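Local coordinates for methylated RNA-binding protein 1 (Saccharomyces cerevisiae S288c, PDB 4RCM) that recognises N6-methyladenosine in RNA through its YTH domain and, by binding the 3'-UTR of PHO4 mRNA, lowers that message's stability, at residues K118-P123 with G144-N149. Residues are numbered along the deposited sequence; the frame is centred on the assembly and turned at random. Where two conformers were deposited one is given.
Sequences KRFLIP and GISIIN
Phe120 lays one face of its ring on Ile147, a CH-pi contact through which segment 118-123 packs on the last helix of the YTH domain, residues 141-151. The evidence is in the ring geometry: Ile147 CG1 stands 3.7 Å from the centroid of the Phe120 ring and only 4° off its normal, and all six ring carbons lie at nearly equal range from that methylene. The Ile147 torsions account for this. Its CG1 is anti to the carbonyl carbon, beside the backbone N (chi1 -60°). The extended chi2 of 156° then carries CD1 onward, back along the Phe120 side chain. Ile147 also touches Ile130, in a loop, and Phe64 of strand 61-67, so the ring rests on a residue already packed against that strand. The backbone of Phe120 is hydrogen-bonded to that of Ile130 as well, tying the loop beside the short strand 121-122 to the same neighbourhood. With only a methyl group at Phe120, as in alanine, the aromatic cover over Ile147 CG1 would be lost and a gap would probably open between loop and helix. No hydrogen bond joins the two segments: in the conformer given, Ser146 OG is bonded within its own helix to Ile143 O, and its oblique approach to the ring is doubtful because a second conformer exists. At the other end of the overlap, Ile147 CD1 lies 4.0 Å from Phe120 CG.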
ATOM      1  N   LYS A 118      -8.263   2.907  13.664  1.00 26.27           N
ATOM      2  CA  LYS A 118      -9.733   2.800  13.681  1.00 31.85           C
ATOM      3  C   LYS A 118     -10.446   4.141  13.536  1.00 32.29           C
ATOM      4  O   LYS A 118     -11.554   4.215  12.959  1.00 35.29           O
ATOM      5  CB  LYS A 118     -10.207   2.111  14.966  1.00 37.70           C
ATOM      6  CG  LYS A 118     -10.095   0.593  14.916  1.00 41.91           C
ATOM      7  CD  LYS A 118     -10.140  -0.011  16.317  1.00 42.11           C
ATOM      8  CE  LYS A 118     -10.200  -1.519  16.280  1.00 41.60           C
ATOM      9  NZ  LYS A 118     -10.459  -2.031  17.651  1.00 46.08           N
ATOM     10  N   ARG A 119      -9.799   5.193  14.043  1.00 33.17           N
ATOM     11  CA  ARG A 119     -10.254   6.584  13.886  1.00 28.40           C
ATOM     12  C   ARG A 119     -10.629   7.013  12.473  1.00 29.46           C
ATOM     13  O   ARG A 119     -11.457   7.905  12.321  1.00 30.92           O
ATOM     14  CB  ARG A 119      -9.155   7.537  14.374  1.00 33.31           C
ATOM     15  N   PHE A 120      -9.996   6.431  11.442  1.00 26.48           N
ATOM     16  CA  PHE A 120     -10.195   6.888  10.050  1.00 21.35           C
ATOM     17  C   PHE A 120     -11.334   6.228   9.320  1.00 21.67           C
ATOM     18  O   PHE A 120     -11.267   5.037   8.991  1.00 18.81           O
ATOM     19  CB  PHE A 120      -8.928   6.662   9.266  1.00 22.15           C
ATOM     20  CG  PHE A 120      -7.769   7.375   9.840  1.00 22.79           C
ATOM     21  CD1 PHE A 120      -7.543   8.707   9.526  1.00 22.99           C
ATOM     22  CD2 PHE A 120      -6.946   6.755  10.739  1.00 18.39           C
ATOM     23  CE1 PHE A 120      -6.481   9.384  10.080  1.00 21.32           C
ATOM     24  CE2 PHE A 120      -5.879   7.422  11.305  1.00 20.46           C
ATOM     25  CZ  PHE A 120      -5.632   8.737  10.972  1.00 19.85           C
ATOM     26  N   LEU A 121     -12.380   7.012   9.032  1.00 20.77           N
ATOM     27  CA  LEU A 121     -13.611   6.483   8.517  1.00 19.33           C
ATOM     28  C   LEU A 121     -13.687   6.860   7.056  1.00 19.07           C
ATOM     29  O   LEU A 121     -13.298   7.981   6.685  1.00 20.08           O
ATOM     30  CB  LEU A 121     -14.801   7.047   9.327  1.00 21.38           C
ATOM     31  CG  LEU A 121     -14.581   6.892  10.834  1.00 23.75           C
ATOM     32  CD1 LEU A 121     -15.750   7.443  11.653  1.00 29.27           C
ATOM     33  CD2 LEU A 121     -14.318   5.430  11.191  1.00 24.53           C
ATOM     34  N   ILE A 122     -14.145   5.933   6.228  1.00 16.74           N
ATOM     35  CA  ILE A 122     -14.027   6.080   4.796  1.00 21.46           C
ATOM     36  C   ILE A 122     -15.389   6.291   4.124  1.00 28.68           C
ATOM     37  O   ILE A 122     -16.149   5.349   3.936  1.00 26.31           O
ATOM     38  CB  ILE A 122     -13.318   4.871   4.149  1.00 21.32           C
ATOM     39  CG1 ILE A 122     -11.992   4.569   4.866  1.00 22.21           C
ATOM     40  CG2 ILE A 122     -13.102   5.120   2.650  1.00 22.16           C
ATOM     41  CD1 ILE A 122     -11.007   5.735   4.894  1.00 20.79           C
ATOM     42  N   PRO A 123     -15.673   7.536   3.707  1.00 37.32           N
ATOM     43  CA  PRO A 123     -17.012   7.847   3.230  1.00 39.36           C
ATOM     44  C   PRO A 123     -17.594   6.875   2.187  1.00 37.99           C
ATOM     45  O   PRO A 123     -18.806   6.654   2.189  1.00 35.97           O
ATOM     46  CB  PRO A 123     -16.850   9.256   2.635  1.00 38.96           C
ATOM     47  CG  PRO A 123     -15.723   9.861   3.375  1.00 38.00           C
ATOM     48  CD  PRO A 123     -14.818   8.742   3.803  1.00 40.09           C
ATOM     49  N   GLY A 144      -5.743  10.036   3.395  1.00  8.42           N
ATOM     50  CA  GLY A 144      -4.475   9.395   3.101  1.00  8.06           C
ATOM     51  C   GLY A 144      -3.265  10.142   3.609  1.00  7.44           C
ATOM     52  O   GLY A 144      -2.319   9.540   4.165  1.00  7.87           O
ATOM     53  N   ILE A 145      -3.297  11.467   3.457  1.00  7.82           N
ATOM     54  CA  ILE A 145      -2.194  12.290   3.896  1.00  8.40           C
ATOM     55  C   ILE A 145      -2.064  12.182   5.406  1.00  8.58           C
ATOM     56  O   ILE A 145      -0.942  12.059   5.982  1.00  8.15           O
ATOM     57  CB  ILE A 145      -2.394  13.790   3.492  1.00  8.43           C
ATOM     58  CG1 ILE A 145      -2.195  13.976   1.986  1.00  8.69           C
ATOM     59  CG2 ILE A 145      -1.456  14.679   4.265  1.00  8.71           C
ATOM     60  CD1 ILE A 145      -0.770  13.737   1.503  1.00  9.05           C
ATOM     61  N   SER A 146      -3.183  12.257   6.094  1.00  9.74           N
ATOM     62  CA  SER A 146      -3.109  12.165   7.576  0.70  9.75           C
ATOM     63  C   SER A 146      -2.570  10.785   8.004  1.00 10.23           C
ATOM     64  O   SER A 146      -1.818  10.690   8.971  1.00 10.36           O
ATOM     65  CB  SER A 146      -4.467  12.463   8.217  0.70 10.87           C
ATOM     66  OG  SER A 146      -5.382  11.426   7.939  0.70 11.45           O
ATOM     67  N   ILE A 147      -2.918   9.711   7.286  1.00  9.89           N
ATOM     68  CA  ILE A 147      -2.357   8.399   7.607  1.00 10.08           C
ATOM     69  C   ILE A 147      -0.832   8.333   7.296  1.00 10.15           C
ATOM     70  O   ILE A 147      -0.059   7.797   8.085  1.00  8.47           O
ATOM     71  CB  ILE A 147      -3.156   7.228   7.002  1.00 10.99           C
ATOM     72  CG1 ILE A 147      -4.598   7.228   7.532  1.00 11.37           C
ATOM     73  CG2 ILE A 147      -2.556   5.893   7.456  1.00 11.46           C
ATOM     74  CD1 ILE A 147      -5.590   6.529   6.626  1.00 12.59           C
ATOM     75  N   ILE A 148      -0.393   8.896   6.169  1.00  9.72           N
ATOM     76  CA  ILE A 148       1.057   8.969   5.894  1.00  9.59           C
ATOM     77  C   ILE A 148       1.764   9.630   7.062  1.00 10.08           C
ATOM     78  O   ILE A 148       2.818   9.153   7.475  1.00  9.96           O
ATOM     79  CB  ILE A 148       1.390   9.733   4.595  1.00  9.62           C
ATOM     80  CG1 ILE A 148       0.877   8.953   3.400  1.00 10.10           C
ATOM     81  CG2 ILE A 148       2.881   9.942   4.446  1.00 10.02           C
ATOM     82  CD1 ILE A 148       1.627   7.632   3.155  1.00 10.88           C
ATOM     83  N   ASN A 149       1.163  10.692   7.623  1.00 11.45           N
ATOM     84  CA  ASN A 149       1.829  11.455   8.683  1.00 11.42           C
ATOM     85  C   ASN A 149       1.977  10.665   9.964  1.00 12.45           C
ATOM     86  O   ASN A 149       2.980  10.828  10.711  1.00 10.09           O
ATOM     87  CB  ASN A 149       1.126  12.795   8.957  1.00 12.31           C
ATOM     88  CG  ASN A 149       1.387  13.835   7.873  1.00 11.01           C
ATOM     89  OD1 ASN A 149       2.463  13.855   7.228  1.00 11.30           O
ATOM     90  ND2 ASN A 149       0.396  14.675   7.628  1.00 10.45           N
TER